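Local atomic coordinates of mandelate racemase/muconate lactonizing enzyme (Roseovarius nubinhibens ISM, PDB entry 3FVD), a protein that binds magnesium and probably acts as a metal-dependent enzyme of the mandelate racemase/muconate lactonizing family, its exact substrate and reaction remaining unassigned. Residues 199-204 against 217-222; 205-210 against 234-239; 241-246 against 263-268. All coordinates share one frame; numbering follows the deposited sequence.

Contact 1 of 3, residues 199-204 against 217-222. With MG (magnesium ion), chain C.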
loop_
_atom_site.group_PDB
_atom_site.type_symbol
_atom_site.label_atom_id
_atom_site.label_comp_id
_atom_site.label_asym_id
_atom_site.label_seq_id
_atom_site.Cartn_x
_atom_site.Cartn_y
_atom_site.Cartn_z
ATOM N N ARG A 199 -12.666 -7.922 -24.257
ATOM C CA ARG A 199 -12.680 -8.847 -23.173
ATOM C C ARG A 199 -12.295 -10.266 -23.592
ATOM O O ARG A 199 -12.375 -11.165 -22.793
ATOM C CB ARG A 199 -14.052 -8.831 -22.496
ATOM C CG ARG A 199 -14.480 -7.427 -22.103
ATOM C CD ARG A 199 -15.829 -7.414 -21.541
ATOM N NE ARG A 199 -16.737 -7.370 -22.663
ATOM C CZ ARG A 199 -18.054 -7.419 -22.576
ATOM N NH1 ARG A 199 -18.828 -7.347 -23.691
ATOM N NH2 ARG A 199 -18.589 -7.508 -21.367
ATOM N N ALA A 200 -11.847 -10.460 -24.820
ATOM C CA ALA A 200 -11.488 -11.788 -25.270
ATOM C C ALA A 200 -10.157 -12.349 -24.708
ATOM O O ALA A 200 -9.860 -13.504 -24.897
ATOM C CB ALA A 200 -11.466 -11.820 -26.759
ATOM N N TRP A 201 -9.334 -11.554 -24.034
ATOM C CA TRP A 201 -8.078 -12.144 -23.565
ATOM C C TRP A 201 -8.206 -12.540 -22.074
ATOM O O TRP A 201 -8.911 -11.876 -21.281
ATOM C CB TRP A 201 -6.888 -11.197 -23.793
ATOM C CG TRP A 201 -6.410 -11.082 -25.227
ATOM C CD1 TRP A 201 -6.601 -11.995 -26.249
ATOM C CD2 TRP A 201 -5.609 -10.029 -25.789
ATOM N NE1 TRP A 201 -5.988 -11.554 -27.413
ATOM C CE2 TRP A 201 -5.370 -10.360 -27.162
ATOM C CE3 TRP A 201 -5.084 -8.837 -25.284
ATOM C CZ2 TRP A 201 -4.634 -9.537 -28.009
ATOM C CZ3 TRP A 201 -4.363 -8.026 -26.117
ATOM C CH2 TRP A 201 -4.133 -8.376 -27.472
ATOM N N THR A 202 -7.542 -13.618 -21.705
ATOM C CA THR A 202 -7.169 -13.801 -20.364
ATOM C C THR A 202 -5.890 -12.952 -20.131
ATOM O O THR A 202 -5.206 -12.521 -21.093
ATOM C CB THR A 202 -6.931 -15.280 -20.048
ATOM O OG1 THR A 202 -5.935 -15.804 -20.935
ATOM C CG2 THR A 202 -8.242 -16.086 -20.182
ATOM N N PRO A 203 -5.562 -12.710 -18.856
ATOM C CA PRO A 203 -4.374 -11.944 -18.555
ATOM C C PRO A 203 -3.087 -12.581 -19.053
ATOM O O PRO A 203 -2.232 -11.823 -19.531
ATOM C CB PRO A 203 -4.365 -11.892 -17.011
ATOM C CG PRO A 203 -5.871 -11.740 -16.661
ATOM C CD PRO A 203 -6.428 -12.878 -17.673
ATOM N N ALA A 204 -2.938 -13.903 -18.947
ATOM C CA ALA A 204 -1.786 -14.595 -19.568
ATOM C C ALA A 204 -1.584 -14.274 -21.099
ATOM O O ALA A 204 -0.484 -13.989 -21.529
ATOM C CB ALA A 204 -1.902 -16.057 -19.407
ATOM N N ASP A 217 0.118 1.248 -29.915
ATOM C CA ASP A 217 -1.208 1.803 -30.043
ATOM C C ASP A 217 -2.094 1.434 -28.839
ATOM O O ASP A 217 -1.807 0.488 -28.082
ATOM C CB ASP A 217 -1.832 1.309 -31.351
ATOM C CG ASP A 217 -0.871 1.425 -32.484
ATOM O OD1 ASP A 217 -0.048 0.520 -32.699
ATOM O OD2 ASP A 217 -0.878 2.475 -33.134
ATOM N N TRP A 218 -3.192 2.151 -28.701
ATOM C CA TRP A 218 -4.183 1.796 -27.693
ATOM C C TRP A 218 -4.644 0.364 -27.810
ATOM O O TRP A 218 -4.899 -0.130 -28.941
ATOM C CB TRP A 218 -5.446 2.609 -27.876
ATOM C CG TRP A 218 -5.418 4.021 -27.496
ATOM C CD1 TRP A 218 -5.357 5.090 -28.345
ATOM C CD2 TRP A 218 -5.609 4.557 -26.181
ATOM N NE1 TRP A 218 -5.470 6.260 -27.636
ATOM C CE2 TRP A 218 -5.629 5.964 -26.307
ATOM C CE3 TRP A 218 -5.771 3.980 -24.902
ATOM C CZ2 TRP A 218 -5.803 6.816 -25.207
ATOM C CZ3 TRP A 218 -5.919 4.827 -23.791
ATOM C CH2 TRP A 218 -5.986 6.215 -23.946
ATOM N N ILE A 219 -4.755 -0.286 -26.637
ATOM C CA ILE A 219 -5.446 -1.568 -26.491
ATOM C C ILE A 219 -6.726 -1.335 -25.684
ATOM O O ILE A 219 -6.697 -0.785 -24.552
ATOM C CB ILE A 219 -4.607 -2.555 -25.729
ATOM C CG1 ILE A 219 -3.161 -2.593 -26.275
ATOM C CG2 ILE A 219 -5.255 -3.992 -25.741
ATOM C CD1 ILE A 219 -3.060 -2.920 -27.811
ATOM N N GLU A 220 -7.859 -1.739 -26.235
ATOM C CA GLU A 220 -9.129 -1.456 -25.550
ATOM C C GLU A 220 -9.656 -2.697 -24.834
ATOM O O GLU A 220 -9.804 -3.760 -25.431
ATOM C CB GLU A 220 -10.144 -0.897 -26.549
ATOM C CG GLU A 220 -11.486 -0.567 -26.026
ATOM C CD GLU A 220 -12.439 -0.182 -27.158
ATOM O OE1 GLU A 220 -11.951 0.115 -28.301
ATOM O OE2 GLU A 220 -13.681 -0.212 -26.915
ATOM N N GLN A 221 -9.914 -2.557 -23.545
ATOM C CA GLN A 221 -10.499 -3.650 -22.730
ATOM C C GLN A 221 -9.928 -5.055 -23.073
ATOM O O GLN A 221 -10.612 -5.869 -23.643
ATOM C CB GLN A 221 -12.036 -3.589 -22.874
ATOM C CG GLN A 221 -12.860 -4.383 -21.846
ATOM C CD GLN A 221 -12.849 -3.782 -20.473
ATOM O OE1 GLN A 221 -13.287 -2.651 -20.239
ATOM N NE2 GLN A 221 -12.345 -4.548 -19.537
ATOM N N PRO A 222 -8.638 -5.322 -22.758
ATOM C CA PRO A 222 -8.103 -6.659 -23.083
ATOM C C PRO A 222 -8.849 -7.804 -22.364
ATOM O O PRO A 222 -9.134 -8.897 -22.983
ATOM C CB PRO A 222 -6.620 -6.609 -22.636
ATOM C CG PRO A 222 -6.488 -5.419 -21.735
ATOM C CD PRO A 222 -7.645 -4.446 -22.093
HETATM MG MG MG C . -14.676 -2.240 -26.065
HETATM O O HOH W 1 -13.381 -4.132 -25.656
HETATM O O HOH W 2 -16.033 -2.980 -28.071
#

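Contact 2 of 3, residues 205-210 against 234-239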
loop_
_atom_site.group_PDB
_atom_site.type_symbol
_atom_site.label_atom_id
_atom_site.label_comp_id
_atom_site.label_asym_id
_atom_site.label_seq_id
_atom_site.Cartn_x
_atom_site.Cartn_y
_atom_site.Cartn_z
ATOM N N ILE A 205 -2.651 -14.341 -21.874
ATOM C CA ILE A 205 -2.570 -14.096 -23.309
ATOM C C ILE A 205 -2.294 -12.639 -23.580
ATOM O O ILE A 205 -1.442 -12.347 -24.415
ATOM C CB ILE A 205 -3.859 -14.515 -24.044
ATOM C CG1 ILE A 205 -3.957 -16.035 -24.063
ATOM C CG2 ILE A 205 -3.852 -14.014 -25.470
ATOM C CD1 ILE A 205 -5.471 -16.485 -24.145
ATOM N N ALA A 206 -2.956 -11.734 -22.837
ATOM C CA ALA A 206 -2.639 -10.301 -22.920
ATOM C C ALA A 206 -1.182 -9.970 -22.683
ATOM O O ALA A 206 -0.589 -9.178 -23.406
ATOM C CB ALA A 206 -3.504 -9.493 -21.964
ATOM N N VAL A 207 -0.613 -10.518 -21.627
ATOM C CA VAL A 207 0.748 -10.241 -21.318
ATOM C C VAL A 207 1.676 -10.821 -22.420
ATOM O O VAL A 207 2.552 -10.119 -22.881
ATOM C CB VAL A 207 1.099 -10.783 -19.923
ATOM C CG1 VAL A 207 2.598 -10.876 -19.763
ATOM C CG2 VAL A 207 0.449 -9.883 -18.822
ATOM N N GLU A 208 1.455 -12.083 -22.840
ATOM C CA GLU A 208 2.232 -12.672 -23.933
ATOM C C GLU A 208 2.158 -11.840 -25.238
ATOM O O GLU A 208 3.197 -11.556 -25.815
ATOM C CB GLU A 208 1.837 -14.140 -24.242
ATOM C CG GLU A 208 2.589 -14.761 -25.390
ATOM C CD GLU A 208 2.243 -16.236 -25.543
ATOM O OE1 GLU A 208 1.181 -16.647 -24.995
ATOM O OE2 GLU A 208 3.043 -17.003 -26.157
ATOM N N VAL A 209 0.977 -11.475 -25.704
ATOM C CA VAL A 209 0.934 -10.724 -26.937
ATOM C C VAL A 209 1.498 -9.302 -26.859
ATOM O O VAL A 209 2.412 -8.972 -27.602
ATOM C CB VAL A 209 -0.347 -10.919 -27.818
ATOM C CG1 VAL A 209 -1.286 -12.047 -27.381
ATOM C CG2 VAL A 209 -1.026 -9.603 -28.278
ATOM N N LEU A 210 1.087 -8.523 -25.869
ATOM C CA LEU A 210 1.535 -7.176 -25.768
ATOM C C LEU A 210 2.985 -7.071 -25.488
ATOM O O LEU A 210 3.617 -6.156 -25.949
ATOM C CB LEU A 210 0.703 -6.388 -24.768
ATOM C CG LEU A 210 -0.758 -6.325 -25.227
ATOM C CD1 LEU A 210 -1.656 -5.606 -24.132
ATOM C CD2 LEU A 210 -0.824 -5.596 -26.591
ATOM N N ARG A 234 -0.012 -3.097 -15.575
ATOM C CA ARG A 234 1.249 -2.955 -14.817
ATOM C C ARG A 234 2.354 -3.734 -15.490
ATOM O O ARG A 234 3.574 -3.488 -15.258
ATOM C CB ARG A 234 1.154 -3.487 -13.381
ATOM C CG ARG A 234 0.318 -2.628 -12.423
ATOM C CD ARG A 234 0.296 -3.239 -10.957
ATOM N NE ARG A 234 -0.746 -4.258 -10.759
ATOM C CZ ARG A 234 -2.035 -3.999 -10.480
ATOM N NH1 ARG A 234 -2.498 -2.732 -10.338
ATOM N NH2 ARG A 234 -2.876 -5.022 -10.350
ATOM N N ARG A 235 1.976 -4.698 -16.301
ATOM C CA ARG A 235 3.023 -5.536 -16.909
ATOM C C ARG A 235 3.366 -5.274 -18.428
ATOM O O ARG A 235 4.176 -6.011 -18.992
ATOM C CB ARG A 235 2.637 -7.014 -16.748
ATOM C CG ARG A 235 2.347 -7.449 -15.291
ATOM C CD ARG A 235 2.468 -8.956 -15.112
ATOM N NE ARG A 235 3.855 -9.309 -15.300
ATOM C CZ ARG A 235 4.278 -10.499 -15.701
ATOM N NH1 ARG A 235 3.386 -11.459 -15.891
ATOM N NH2 ARG A 235 5.589 -10.731 -15.907
ATOM N N VAL A 236 2.674 -4.340 -19.085
ATOM C CA VAL A 236 2.817 -4.091 -20.545
ATOM C C VAL A 236 3.055 -2.585 -20.747
ATOM O O VAL A 236 2.916 -1.813 -19.797
ATOM C CB VAL A 236 1.575 -4.599 -21.351
ATOM C CG1 VAL A 236 1.214 -6.023 -20.954
ATOM C CG2 VAL A 236 0.377 -3.752 -21.168
ATOM N N ALA A 237 3.344 -2.170 -21.969
ATOM C CA ALA A 237 3.837 -0.831 -22.254
ATOM C C ALA A 237 2.848 0.037 -22.996
ATOM O O ALA A 237 3.079 1.230 -23.111
ATOM C CB ALA A 237 5.137 -0.933 -23.037
ATOM N N ASN A 238 1.720 -0.525 -23.414
ATOM C CA ASN A 238 0.718 0.173 -24.230
ATOM C C ASN A 238 -0.277 0.967 -23.372
ATOM O O ASN A 238 -0.575 0.575 -22.243
ATOM C CB ASN A 238 -0.183 -0.823 -25.029
ATOM C CG ASN A 238 0.561 -1.566 -26.087
ATOM O OD1 ASN A 238 1.399 -2.343 -25.730
ATOM N ND2 ASN A 238 0.252 -1.358 -27.394
ATOM N N PRO A 239 -0.830 2.046 -23.939
ATOM C CA PRO A 239 -1.944 2.810 -23.384
ATOM C C PRO A 239 -3.182 1.878 -23.362
ATOM O O PRO A 239 -3.456 1.184 -24.358
ATOM C CB PRO A 239 -2.188 3.915 -24.436
ATOM C CG PRO A 239 -0.886 4.020 -25.230
ATOM C CD PRO A 239 -0.331 2.597 -25.221
HETATM O O HOH W 3 4.375 -4.220 -23.701
#

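Contact 3 of 3, residues 241-246 against 263-268. With MG (magnesium ion), chain C.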
loop_
_atom_site.group_PDB
_atom_site.type_symbol
_atom_site.label_atom_id
_atom_site.label_comp_id
_atom_site.label_asym_id
_atom_site.label_seq_id
_atom_site.Cartn_x
_atom_site.Cartn_y
_atom_site.Cartn_z
ATOM N N MET A 241 -7.335 1.418 -22.695
ATOM C CA MET A 241 -8.634 2.096 -22.852
ATOM C C MET A 241 -9.606 1.116 -22.164
ATOM O O MET A 241 -9.605 -0.082 -22.481
ATOM C CB MET A 241 -8.954 2.246 -24.373
ATOM C CG MET A 241 -10.367 2.815 -24.997
ATOM S SD MET A 241 -10.831 4.393 -24.394
ATOM C CE MET A 241 -9.536 5.442 -25.196
ATOM N N LEU A 242 -10.397 1.592 -21.194
ATOM C CA LEU A 242 -11.452 0.756 -20.619
ATOM C C LEU A 242 -12.778 1.125 -21.194
ATOM O O LEU A 242 -12.963 2.237 -21.625
ATOM C CB LEU A 242 -11.514 0.838 -19.087
ATOM C CG LEU A 242 -10.240 0.284 -18.404
ATOM C CD1 LEU A 242 -10.436 0.380 -16.981
ATOM C CD2 LEU A 242 -10.008 -1.170 -18.737
ATOM N N ASP A 243 -13.703 0.172 -21.180
ATOM C CA ASP A 243 -14.989 0.332 -21.788
ATOM C C ASP A 243 -16.081 -0.514 -21.050
ATOM O O ASP A 243 -16.763 -0.022 -20.192
ATOM C CB ASP A 243 -14.890 -0.023 -23.297
ATOM C CG ASP A 243 -16.248 0.089 -24.046
ATOM O OD1 ASP A 243 -17.199 0.623 -23.459
ATOM O OD2 ASP A 243 -16.377 -0.365 -25.235
ATOM N N GLU A 244 -16.235 -1.769 -21.413
ATOM C CA GLU A 244 -17.335 -2.569 -20.969
ATOM C C GLU A 244 -17.392 -2.829 -19.456
ATOM O O GLU A 244 -18.487 -3.036 -18.950
ATOM C CB GLU A 244 -17.337 -3.935 -21.685
ATOM C CG GLU A 244 -17.686 -3.874 -23.164
ATOM C CD GLU A 244 -16.501 -3.517 -24.096
ATOM O OE1 GLU A 244 -15.339 -3.332 -23.632
ATOM O OE2 GLU A 244 -16.776 -3.340 -25.317
ATOM N N CYS A 245 -16.260 -2.887 -18.745
ATOM C CA CYS A 245 -16.322 -3.145 -17.280
ATOM C C CYS A 245 -16.744 -1.899 -16.475
ATOM O O CYS A 245 -16.863 -1.968 -15.281
ATOM C CB CYS A 245 -15.014 -3.654 -16.714
ATOM S SG CYS A 245 -13.685 -2.428 -16.799
ATOM N N LEU A 246 -16.955 -0.760 -17.123
ATOM C CA LEU A 246 -17.288 0.441 -16.380
ATOM C C LEU A 246 -18.818 0.696 -16.281
ATOM O O LEU A 246 -19.390 1.363 -17.115
ATOM C CB LEU A 246 -16.631 1.634 -17.034
ATOM C CG LEU A 246 -15.131 1.522 -17.319
ATOM C CD1 LEU A 246 -14.751 2.521 -18.390
ATOM C CD2 LEU A 246 -14.346 1.747 -16.070
ATOM N N GLY A 263 -7.479 5.947 -20.623
ATOM C CA GLY A 263 -8.708 6.509 -21.224
ATOM C C GLY A 263 -9.871 5.575 -21.025
ATOM O O GLY A 263 -9.673 4.418 -20.618
ATOM N N VAL A 264 -11.076 6.057 -21.306
ATOM C CA VAL A 264 -12.284 5.244 -21.225
ATOM C C VAL A 264 -13.177 5.619 -22.386
ATOM O O VAL A 264 -13.057 6.741 -22.926
ATOM C CB VAL A 264 -13.063 5.440 -19.874
ATOM C CG1 VAL A 264 -12.160 5.172 -18.713
ATOM C CG2 VAL A 264 -13.653 6.919 -19.749
ATOM N N LYS A 265 -14.069 4.690 -22.769
ATOM C CA LYS A 265 -15.220 5.061 -23.605
ATOM C C LYS A 265 -16.405 5.312 -22.705
ATOM O O LYS A 265 -16.607 4.613 -21.711
ATOM C CB LYS A 265 -15.594 3.941 -24.548
ATOM C CG LYS A 265 -14.512 3.522 -25.458
ATOM C CD LYS A 265 -15.129 2.597 -26.426
ATOM C CE LYS A 265 -14.484 2.702 -27.791
ATOM N NZ LYS A 265 -14.765 1.465 -28.626
ATOM N N ILE A 266 -17.218 6.281 -23.084
ATOM C CA ILE A 266 -18.421 6.593 -22.328
ATOM C C ILE A 266 -19.641 6.372 -23.239
ATOM O O ILE A 266 -19.755 7.032 -24.279
ATOM C CB ILE A 266 -18.435 8.065 -21.826
ATOM C CG1 ILE A 266 -17.131 8.422 -21.144
ATOM C CG2 ILE A 266 -19.621 8.268 -20.896
ATOM C CD1 ILE A 266 -16.998 9.866 -20.767
ATOM N N LYS A 267 -20.525 5.447 -22.852
ATOM C CA LYS A 267 -21.690 5.113 -23.618
ATOM C C LYS A 267 -22.929 5.254 -22.741
ATOM O O LYS A 267 -23.169 4.427 -21.838
ATOM C CB LYS A 267 -21.559 3.667 -24.125
ATOM C CG LYS A 267 -20.369 3.449 -25.049
ATOM C CD LYS A 267 -20.385 2.051 -25.705
ATOM C CE LYS A 267 -19.024 1.865 -26.435
ATOM N NZ LYS A 267 -18.789 0.415 -26.836
ATOM N N PRO A 268 -23.772 6.239 -23.021
ATOM C CA PRO A 268 -24.984 6.469 -22.202
ATOM C C PRO A 268 -25.819 5.220 -21.804
ATOM O O PRO A 268 -26.278 5.130 -20.660
ATOM C CB PRO A 268 -25.807 7.416 -23.077
ATOM C CG PRO A 268 -24.796 8.133 -23.835
ATOM C CD PRO A 268 -23.746 7.132 -24.189
HETATM MG MG MG C . -14.676 -2.240 -26.065
HETATM O O HOH W 4 -19.373 -0.579 -23.740
HETATM O O HOH W 1 -13.381 -4.132 -25.656
HETATM O O HOH W 2 -16.033 -2.980 -28.071
#

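Contact 1 of 3, residues 199-204 against 217-222
W201 and P222 meet through backbone and side chain at once. W201 N donates to P222 O over 2.9 Å, with 149° at the hydrogen, and the indole packs its CE3 3.8 Å from P222 CB. The same benzo part of the ring continues to the strand, where W201 CZ3 approaches I219 CG2 at 4.1 Å. Both aliphatic partners cross the indole at roughly a right angle. With CG placed anti to the carbonyl carbon (chi1 -75°), the benzo atoms CE3 and CZ3 are brought to P222 and I219. A straighter bond precedes this one: R199 N reaches Q221 O at 3.0 Å, so donors two residues apart engage consecutive carbonyls. Alongside it R199 CG and Q221 CG come to 3.5 Å, with guanidinium and amide turned 70° against each other.

The second shell fixes these groups, and the polar ends of R199 and Q221 part to separate partners. W201 NE1 is bonded to D176 OD2, R199 NH1 to the carbonyl of Y59, and the Q221 amide is held at both ends, NE2 by C223 O and OE1 by the backbone N of D243. E220 does not touch 199-204, but its extended chain sends OE2 to the magnesium ion at 2.4 Å. T202 occupies the N-cap of helix 203-210, just past the clamped loop. Strand 192-196, helix 203-210 and strand 218-220 form a beta-alpha-beta unit of the barrel, and E220, at the end of its strand, belongs to the enolase-superfamily magnesium site.

Contact 2 of 3, residues 205-210 against 234-239
L210 and V236 form the close part of this contact. V236 CG1 lies 3.9 Å from L210 CB, and V236 CG2 lies 4.0 Å from L210 CD1, so both methyls of the valine branch rest on one leucine. The first torsion of V236 explains the fit: CG1 is anti to the carbonyl carbon (chi1 -49°), which turns it toward the helix while CG2 takes the more hindered place between N and C. Next to this pair, the other leucine methyl, CD2, faces N238 OD1 at 4.0 Å. That oxygen is buried and has no polar partner in the model, whereas ND2 of the same amide is held by the carbonyl of D217.

Segment 205-210 closes helix 203-210. Its partner, 234-239, comprises the weakly bonded last part of helix 226-235 and the loop leading to strand 240-242. The contact therefore joins successive helices of the outer layer of the (beta/alpha) barrel, with I219 of the intervening strand packing against both L210 and N238.

Away from L210 the fit is looser. V207 CG2 and V236 CG1 are 4.5 Å apart. The bend of R235 at chi3 (67°) sets one face of its guanidinium against V207 CG1, which lies 4.0 Å from R235 NH1. No direct hydrogen bond crosses between the segments. A water bridges them instead, donating to L210 O (3.1 Å) and accepting from A237 N (2.9 Å). The polar end of R235 serves a neighbouring subunit: NH1 forms a salt bridge with E262 of that subunit, and NH2 bonds to the carbonyls of its V236 and N238. V236 O and N238 O of this chain receive the equivalent R235 NH2 from another neighbouring subunit.

Contact 3 of 3, residues 241-246 against 263-268
L242 lies at the centre of the backbone pairing with 263-268. Its N donates to G263 O at 3.0 Å, and its O accepts from K265 N at 2.9 Å; L242 thus bonds to the residues on either side of its partner V264, as in a parallel ladder. M241 is paired with G263. Beyond the strand, 243-246 makes a type I turn.

Among apolar contacts, L246 CD1 reaches back from the turn to V264, 3.7 Å from CB, the two side chains crossing near a right angle. On the other face of the sheet, the M241 chain folds at chi2 and chi3, which brings SD over the V264-K265 peptide and near K265 CG.

The charged contacts converge on D243. Its CG is anti to the backbone N (chi1 179°), which projects the carboxylate between two lysines and the metal. K267, extended beyond CG, crosses it at about a right angle and forms a salt bridge from NZ to OD2 at 3.0 Å, on that oxygen's syn side. K265 instead runs past with CD 3.4 Å from D243 OD2; its NZ lies beyond salt-bridge range of that oxygen and turns to E220. The other D243 oxygen, OD1, is held by R270.

Metal bonds complete the set. D243, a known magnesium ligand, makes a long contact to the ion, 2.7 Å from OD2. E244, bent at chi2 (83°), binds it through OE2 at 2.5 Å, with OE1 a longer contact at 2.7 Å. D243 and E244 follow strand 240-242, and K265 lies near the end of the neighbouring strand, consistent with the magnesium site at the C-terminal strand ends of enolase-superfamily barrels.

Overall arrangement
Contacts 1 and 3 involve consecutive strands of one (beta/alpha) barrel, 218-220, 240-242 and 263-266, whereas contact 2 lies in the surrounding helical layer. Contacts 1 and 3, with centres about 13 Å apart, share the magnesium ion and two of its waters: E220 comes from the former, D243 and E244 from the latter, and D196 is also a known magnesium ligand of this protein. They are also joined directly, by the E220 OE2 to K265 NZ salt bridge of 2.6 Å. Contact 2 has its centre about 8 Å from that of contact 1 and uses the same helix, 203-210; the L210 side chain is about 14 Å from the metal. Contacts 1 and 2 also border neighbouring subunits, whereas contact 3 touches none.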